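PDB 4MKO: monalysin, which forms pores in host cell membranes as an aerolysin-like toxin, and so contributes to intestinal damage and lethality in Drosophila. Local coordinates for residues I35-G44 / A93-V104; I110-W120 / L179-R187. All coordinates share one frame; numbering follows the deposited sequence. Where two conformers were deposited one is given.

Both contacts attach parts of the region 67-135, inferred to be pore-forming, to long strands of the same mixed sheet. Interaction 1 comes first along the chain and is partly buried. It pairs backbone with backbone near the end of strand 29-43, then changes to aliphatic packing against helix 103-107. Interaction 2 is more deeply buried. There a loop without regular structure lies on strand 173-191, and its carbonyls take hydrogen bonds from one backbone NH and two side chains. Aromatic rings do much of its packing. The two contacts meet where Ile101 packs on Trp120 and Trp120 NE1 gives a hydrogen bond to Asp102 OD1.

Interaction 1: I35-G44 / A93-V104; sequences ITVYGDIYIG and AKYSVGANIDIV
Residues 35-44 and 93-104 make a short antiparallel strand pairing that gives way to hydrophobic packing. It sits along strand 29-43, where strand 95-96 is added to the sheet. Tyr42 and Ser96 form the hydrogen-bonded pair: Tyr42 N gives to Ser96 O at 2.9 Å, and Ser96 N returns a bond to Tyr42 O. Gly44 N extends the pairing to Lys94 O, also at 2.9 Å. Beyond Val97 the chains part, and a water joins Asp40 O to Gly98 N.

Two side-chain layers flank the pairing. On one, the extended Lys94 chain crosses Tyr42, with CD 3.7 Å from Tyr42 CE1. On the other, Tyr95 has CG anti to the backbone N (chi1 -174°), and the ring extends toward the Ile41 and Ile43 side chains. Ile41 CG2 meets Tyr95 CE1 at 3.5 Å, while Ile43 CG1 runs alongside the ring. Tyr95 OH bonds to Tyr178 on strand 173-191.

Farther along, Val37 packs on Ile103 and Val104. Val37 CG1 touches Ile103 CD1 at 3.7 Å, and its CG2 meets Val104 CB. Ile35 O is buried here without a polar partner. Polar pairing therefore fixes the register at one end, and apolar packing holds the other.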
# COMPACT_ATOMS: atom_id res chain seq x y z
N ILE A 35 11.71 0.04 6.42
CA ILE A 35 12.15 -0.77 7.57
C ILE A 35 11.11 -1.82 7.97
O ILE A 35 9.92 -1.68 7.65
CB ILE A 35 12.51 0.14 8.80
CG1 ILE A 35 11.27 0.93 9.31
CG2 ILE A 35 13.72 1.09 8.47
CD1 ILE A 35 11.29 1.19 10.82
N THR A 36 11.56 -2.81 8.73
CA THR A 36 10.68 -3.80 9.30
C THR A 36 10.44 -3.43 10.78
O THR A 36 11.38 -3.05 11.47
CB THR A 36 11.26 -5.23 9.20
OG1 THR A 36 11.54 -5.54 7.83
CG2 THR A 36 10.32 -6.28 9.80
N VAL A 37 9.19 -3.53 11.22
CA VAL A 37 8.79 -3.33 12.63
C VAL A 37 8.09 -4.59 13.12
O VAL A 37 7.75 -5.45 12.31
CB VAL A 37 7.91 -2.08 12.86
CG1 VAL A 37 8.64 -0.80 12.44
CG2 VAL A 37 6.53 -2.22 12.20
N TYR A 38 7.89 -4.70 14.45
CA TYR A 38 7.25 -5.88 15.02
C TYR A 38 6.24 -5.46 16.07
O TYR A 38 6.56 -4.66 16.95
CB TYR A 38 8.30 -6.84 15.64
CG TYR A 38 7.68 -8.08 16.24
CD1 TYR A 38 7.24 -8.10 17.56
CD2 TYR A 38 7.54 -9.25 15.49
CE1 TYR A 38 6.66 -9.24 18.12
CE2 TYR A 38 6.95 -10.39 16.03
CZ TYR A 38 6.51 -10.38 17.35
OH TYR A 38 5.93 -11.50 17.90
N GLY A 39 5.05 -6.03 16.00
CA GLY A 39 3.99 -5.75 16.96
C GLY A 39 2.72 -6.46 16.60
O GLY A 39 2.65 -7.18 15.60
N ASP A 40 1.68 -6.24 17.42
CA ASP A 40 0.39 -6.88 17.23
C ASP A 40 -0.41 -6.42 16.02
O ASP A 40 -0.48 -5.23 15.72
CB ASP A 40 -0.50 -6.68 18.47
CG ASP A 40 -0.11 -7.48 19.70
OD1 ASP A 40 0.62 -8.49 19.55
OD2 ASP A 40 -0.57 -7.11 20.81
N ILE A 41 -1.08 -7.40 15.38
CA ILE A 41 -2.09 -7.20 14.36
C ILE A 41 -3.16 -8.22 14.69
O ILE A 41 -2.84 -9.39 14.97
CB ILE A 41 -1.61 -7.29 12.88
CG1 ILE A 41 -0.53 -6.21 12.57
CG2 ILE A 41 -2.80 -7.18 11.92
CD1 ILE A 41 -0.21 -5.97 11.03
N TYR A 42 -4.42 -7.77 14.74
CA TYR A 42 -5.56 -8.61 15.04
C TYR A 42 -6.05 -9.24 13.75
O TYR A 42 -6.47 -8.54 12.84
CB TYR A 42 -6.67 -7.80 15.73
CG TYR A 42 -7.81 -8.67 16.26
CD1 TYR A 42 -8.83 -9.11 15.42
CD2 TYR A 42 -7.87 -9.01 17.61
CE1 TYR A 42 -9.87 -9.90 15.90
CE2 TYR A 42 -8.92 -9.79 18.10
CZ TYR A 42 -9.90 -10.25 17.24
OH TYR A 42 -10.93 -11.02 17.72
N ILE A 43 -6.04 -10.58 13.69
CA ILE A 43 -6.51 -11.33 12.52
C ILE A 43 -7.36 -12.48 13.05
O ILE A 43 -6.85 -13.32 13.80
CB ILE A 43 -5.35 -11.89 11.63
CG1 ILE A 43 -4.34 -10.79 11.21
CG2 ILE A 43 -5.93 -12.58 10.37
CD1 ILE A 43 -3.00 -11.35 10.67
N GLY A 44 -8.60 -12.53 12.61
CA GLY A 44 -9.54 -13.60 12.92
C GLY A 44 -10.16 -13.50 14.29
O GLY A 44 -11.20 -12.87 14.47
N ALA A 93 -11.56 -12.27 7.03
CA ALA A 93 -11.59 -12.35 8.48
C ALA A 93 -11.65 -10.97 9.13
O ALA A 93 -11.34 -9.96 8.48
CB ALA A 93 -10.36 -13.09 8.98
N LYS A 94 -12.01 -10.93 10.43
CA LYS A 94 -11.99 -9.70 11.21
C LYS A 94 -10.51 -9.25 11.22
O LYS A 94 -9.62 -10.09 11.39
CB LYS A 94 -12.51 -9.98 12.64
CG LYS A 94 -12.75 -8.74 13.49
CD LYS A 94 -13.33 -9.13 14.84
CE LYS A 94 -13.25 -8.01 15.85
NZ LYS A 94 -13.76 -8.43 17.19
N TYR A 95 -10.25 -7.97 10.94
CA TYR A 95 -8.88 -7.47 10.82
C TYR A 95 -8.78 -6.05 11.36
O TYR A 95 -9.58 -5.19 10.97
CB TYR A 95 -8.45 -7.46 9.33
CG TYR A 95 -7.00 -7.10 9.10
CD1 TYR A 95 -5.99 -8.06 9.19
CD2 TYR A 95 -6.63 -5.80 8.74
CE1 TYR A 95 -4.65 -7.74 8.98
CE2 TYR A 95 -5.29 -5.46 8.53
CZ TYR A 95 -4.30 -6.43 8.66
OH TYR A 95 -2.98 -6.09 8.45
N SER A 96 -7.77 -5.80 12.22
CA SER A 96 -7.52 -4.46 12.76
C SER A 96 -6.10 -4.32 13.28
O SER A 96 -5.49 -5.31 13.69
CB SER A 96 -8.53 -4.09 13.85
OG SER A 96 -8.37 -4.92 14.99
N VAL A 97 -5.58 -3.09 13.25
CA VAL A 97 -4.25 -2.78 13.76
C VAL A 97 -4.31 -1.47 14.53
O VAL A 97 -5.00 -0.54 14.12
CB VAL A 97 -3.12 -2.82 12.69
CG1 VAL A 97 -3.29 -1.74 11.63
CG2 VAL A 97 -1.74 -2.75 13.34
N GLY A 98 -3.56 -1.43 15.64
CA GLY A 98 -3.44 -0.25 16.48
C GLY A 98 -2.67 0.84 15.77
O GLY A 98 -1.81 0.56 14.93
N ALA A 99 -2.94 2.10 16.14
CA ALA A 99 -2.30 3.28 15.56
C ALA A 99 -0.78 3.27 15.62
O ALA A 99 -0.17 3.92 14.75
CB ALA A 99 -2.83 4.53 16.24
N ASN A 100 -0.17 2.61 16.65
CA ASN A 100 1.28 2.64 16.88
C ASN A 100 2.11 1.92 15.81
O ASN A 100 3.32 2.11 15.77
CB ASN A 100 1.68 2.16 18.29
CG ASN A 100 2.97 2.82 18.81
OD1 ASN A 100 3.30 3.98 18.51
ND2 ASN A 100 3.75 2.09 19.62
N ILE A 101 1.45 1.19 14.89
CA ILE A 101 2.17 0.52 13.79
C ILE A 101 2.82 1.60 12.91
O ILE A 101 3.80 1.32 12.22
CB ILE A 101 1.25 -0.41 12.94
CG1 ILE A 101 2.09 -1.27 11.93
CG2 ILE A 101 0.14 0.36 12.23
CD1 ILE A 101 1.36 -2.41 11.24
N ASP A 102 2.28 2.86 12.96
CA ASP A 102 2.79 3.95 12.13
C ASP A 102 4.28 4.23 12.31
O ASP A 102 4.87 4.86 11.43
CB ASP A 102 1.96 5.22 12.26
CG ASP A 102 2.04 6.07 11.00
OD1 ASP A 102 1.79 5.53 9.90
OD2 ASP A 102 2.36 7.27 11.11
N ILE A 103 4.94 3.69 13.36
CA ILE A 103 6.41 3.80 13.48
C ILE A 103 7.08 3.20 12.22
O ILE A 103 8.21 3.57 11.91
CB ILE A 103 7.00 3.16 14.77
CG1 ILE A 103 6.80 1.62 14.80
CG2 ILE A 103 6.46 3.86 16.03
CD1 ILE A 103 7.81 0.90 15.66
N VAL A 104 6.39 2.28 11.50
CA VAL A 104 6.95 1.69 10.27
C VAL A 104 7.13 2.79 9.20
O VAL A 104 8.12 2.78 8.48
CB VAL A 104 6.14 0.47 9.73
CG1 VAL A 104 4.78 0.86 9.16
CG2 VAL A 104 6.96 -0.33 8.70
O HOH W 1 -2.13 -3.50 16.91
O HOH W 2 -12.75 -13.46 11.68

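Interaction 2: I110-W120 / L179-R187. With ACT (acetate ion), chain J.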
# COMPACT_ATOMS: atom_id res chain seq x y z
N ILE A 110 8.29 7.98 5.49
CA ILE A 110 7.01 8.11 4.82
C ILE A 110 6.03 8.68 5.82
O ILE A 110 6.06 8.31 6.99
CB ILE A 110 6.53 6.73 4.27
CG1 ILE A 110 7.42 6.28 3.09
CG2 ILE A 110 5.02 6.73 3.90
CD1 ILE A 110 7.33 4.79 2.80
N SER A 111 5.16 9.58 5.36
CA SER A 111 4.09 10.15 6.18
C SER A 111 2.79 9.94 5.41
O SER A 111 2.75 10.22 4.21
CB SER A 111 4.33 11.65 6.42
OG SER A 111 3.21 12.21 7.09
N THR A 112 1.72 9.45 6.08
CA THR A 112 0.45 9.24 5.41
C THR A 112 -0.26 10.56 5.09
O THR A 112 -0.99 10.62 4.11
CB THR A 112 -0.51 8.37 6.25
OG1 THR A 112 -0.91 9.12 7.40
CG2 THR A 112 0.12 7.04 6.69
N GLY A 113 -0.06 11.57 5.92
CA GLY A 113 -0.74 12.85 5.74
C GLY A 113 -2.10 12.86 6.40
O GLY A 113 -2.82 13.86 6.34
N PHE A 114 -2.45 11.75 7.08
CA PHE A 114 -3.70 11.61 7.82
C PHE A 114 -3.41 11.54 9.32
O PHE A 114 -2.25 11.40 9.72
CB PHE A 114 -4.50 10.37 7.33
CG PHE A 114 -4.86 10.43 5.87
CD1 PHE A 114 -5.67 11.45 5.36
CD2 PHE A 114 -4.40 9.45 4.98
CE1 PHE A 114 -5.99 11.50 4.00
CE2 PHE A 114 -4.76 9.48 3.63
CZ PHE A 114 -5.57 10.49 3.15
N THR A 115 -4.46 11.69 10.17
CA THR A 115 -4.23 11.69 11.62
C THR A 115 -3.83 10.30 12.13
O THR A 115 -3.99 9.29 11.42
CB THR A 115 -5.42 12.27 12.41
OG1 THR A 115 -6.49 11.32 12.40
CG2 THR A 115 -5.88 13.64 11.90
N ARG A 116 -3.31 10.27 13.36
CA ARG A 116 -2.88 9.05 14.02
C ARG A 116 -4.01 8.01 14.09
O ARG A 116 -3.77 6.84 13.82
CB ARG A 116 -2.34 9.38 15.42
CG ARG A 116 -1.69 8.19 16.11
CD ARG A 116 -0.95 8.55 17.37
NE ARG A 116 -0.55 7.35 18.11
CZ ARG A 116 0.57 6.66 17.89
NH1 ARG A 116 1.43 7.06 16.95
NH2 ARG A 116 0.84 5.57 18.60
N SER A 117 -5.24 8.44 14.40
CA SER A 117 -6.37 7.52 14.50
C SER A 117 -6.96 7.09 13.14
O SER A 117 -7.70 6.11 13.08
CB SER A 117 -7.46 8.12 15.39
OG SER A 117 -8.07 9.23 14.75
N GLU A 118 -6.64 7.82 12.05
CA GLU A 118 -7.15 7.62 10.70
C GLU A 118 -6.27 6.73 9.81
O GLU A 118 -6.81 5.97 9.02
CB GLU A 118 -7.24 8.97 9.99
CG GLU A 118 -8.42 9.86 10.36
CD GLU A 118 -8.35 11.25 9.75
OE1 GLU A 118 -7.30 11.63 9.18
OE2 GLU A 118 -9.37 11.98 9.85
N SER A 119 -4.94 6.91 9.87
CA SER A 119 -3.96 6.29 8.97
C SER A 119 -4.11 4.78 8.73
O SER A 119 -3.99 4.34 7.58
CB SER A 119 -2.55 6.61 9.44
OG SER A 119 -2.30 8.01 9.39
N TRP A 120 -4.39 4.01 9.82
CA TRP A 120 -4.46 2.54 9.77
C TRP A 120 -5.84 2.00 10.15
O TRP A 120 -6.01 0.81 10.43
CB TRP A 120 -3.37 1.95 10.66
CG TRP A 120 -1.97 2.24 10.18
CD1 TRP A 120 -1.21 3.33 10.47
CD2 TRP A 120 -1.19 1.42 9.29
NE1 TRP A 120 0.02 3.23 9.85
CE2 TRP A 120 0.05 2.07 9.11
CE3 TRP A 120 -1.41 0.17 8.67
CZ2 TRP A 120 1.10 1.50 8.37
CZ3 TRP A 120 -0.38 -0.38 7.92
CH2 TRP A 120 0.86 0.28 7.77
N LEU A 179 -0.30 -9.22 2.23
CA LEU A 179 -0.09 -7.79 2.03
C LEU A 179 -1.31 -7.02 2.49
O LEU A 179 -2.43 -7.51 2.38
CB LEU A 179 0.15 -7.43 0.54
CG LEU A 179 1.22 -8.20 -0.24
CD1 LEU A 179 1.32 -7.65 -1.68
CD2 LEU A 179 2.59 -8.12 0.44
N SER A 180 -1.10 -5.76 2.92
CA SER A 180 -2.19 -4.84 3.22
C SER A 180 -1.90 -3.54 2.52
O SER A 180 -0.77 -3.31 2.07
CB SER A 180 -2.36 -4.62 4.72
OG SER A 180 -1.42 -3.71 5.24
N ALA A 181 -2.89 -2.66 2.46
CA ALA A 181 -2.71 -1.39 1.77
C ALA A 181 -3.53 -0.29 2.43
O ALA A 181 -4.66 -0.53 2.87
CB ALA A 181 -3.10 -1.54 0.31
N ILE A 182 -2.94 0.89 2.53
CA ILE A 182 -3.55 2.10 3.09
C ILE A 182 -3.31 3.21 2.06
O ILE A 182 -2.45 3.06 1.18
CB ILE A 182 -2.99 2.48 4.50
CG1 ILE A 182 -1.51 2.99 4.45
CG2 ILE A 182 -3.16 1.31 5.52
CD1 ILE A 182 -0.92 3.53 5.75
N THR A 183 -4.03 4.33 2.17
CA THR A 183 -3.77 5.45 1.27
C THR A 183 -2.92 6.50 1.93
O THR A 183 -2.83 6.57 3.17
CB THR A 183 -5.08 6.12 0.83
OG1 THR A 183 -5.91 6.28 1.99
CG2 THR A 183 -5.80 5.38 -0.29
N GLN A 184 -2.32 7.35 1.10
CA GLN A 184 -1.56 8.54 1.49
C GLN A 184 -2.39 9.74 1.02
O GLN A 184 -3.10 9.63 0.03
CB GLN A 184 -0.18 8.55 0.80
CG GLN A 184 0.77 9.62 1.32
CD GLN A 184 2.13 9.51 0.69
OE1 GLN A 184 2.28 9.35 -0.53
NE2 GLN A 184 3.16 9.63 1.49
N ARG A 185 -2.26 10.89 1.70
CA ARG A 185 -2.96 12.12 1.33
C ARG A 185 -2.22 12.77 0.14
O ARG A 185 -1.67 13.87 0.25
CB ARG A 185 -3.07 13.07 2.54
CG ARG A 185 -4.10 14.18 2.28
CD ARG A 185 -4.57 14.88 3.54
NE ARG A 185 -3.47 15.47 4.30
CZ ARG A 185 -3.06 16.73 4.18
NH1 ARG A 185 -3.62 17.54 3.29
NH2 ARG A 185 -2.06 17.18 4.93
N LYS A 186 -2.22 12.06 -0.99
CA LYS A 186 -1.54 12.46 -2.22
C LYS A 186 -2.33 11.94 -3.41
O LYS A 186 -2.70 10.76 -3.46
CB LYS A 186 -0.13 11.87 -2.19
CG LYS A 186 0.84 12.49 -3.16
CD LYS A 186 2.27 12.08 -2.84
CE LYS A 186 2.84 12.77 -1.62
NZ LYS A 186 4.28 12.45 -1.44
N ARG A 187 -2.60 12.82 -4.36
CA ARG A 187 -3.32 12.46 -5.57
C ARG A 187 -2.62 13.08 -6.78
O ARG A 187 -2.03 14.15 -6.67
CB ARG A 187 -4.80 12.90 -5.49
CG ARG A 187 -5.04 14.41 -5.53
CD ARG A 187 -5.26 14.94 -6.94
NE ARG A 187 -5.38 16.40 -6.95
CZ ARG A 187 -4.37 17.26 -7.05
NH1 ARG A 187 -3.12 16.82 -7.11
NH2 ARG A 187 -4.60 18.57 -7.06
C ACT J . 5.00 14.18 1.98
O ACT J . 5.11 13.40 1.01
OXT ACT J . 5.31 13.90 3.17
CH3 ACT J . 4.45 15.58 1.68
O HOH W 3 -4.32 6.10 5.47
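Phe114 and Arg185 meet obliquely, with Arg185 CB over one face of the ring, toward its rim. Arg185 CB lies 3.9 Å from the Phe114 ring centroid in a CH-pi contact. The ring edge faces Thr183 O, which is 3.5 Å from Phe114 CE2. A bend in the Arg185 chain (chi3 58°) turns the guanidinium back to Gly113, its plane 59° from the ring. Arg185 NE then gives a 2.7 Å bond to Gly113 O, which lies close to the guanidinium plane.

The backbone N-H of Arg185 bonds to Thr112 O, with N and O 2.7 Å apart. Gln184 reaches out in extended form, and its NE2 bonds to Ser111 O with a nearly straight N-H (172°). Gln184 NE2 also gives a hydrogen bond to Asp13 OD1.

At the other end Ile182 rises against Trp120. Ile182 CD1 sits 3.9 Å from the centroid of the Trp120 six-membered ring, over the face, and also touches Thr112 CG2. Thr112 OG1 gives to Ser119 OG, which in turn gives to Thr115 O, tying the loop across itself.

Arg185 centres an inverse gamma turn where strand 173-191 turns a corner. This is an irregular loop of the probable pore-forming region packed on a long sheet strand of an aerolysin-like fold.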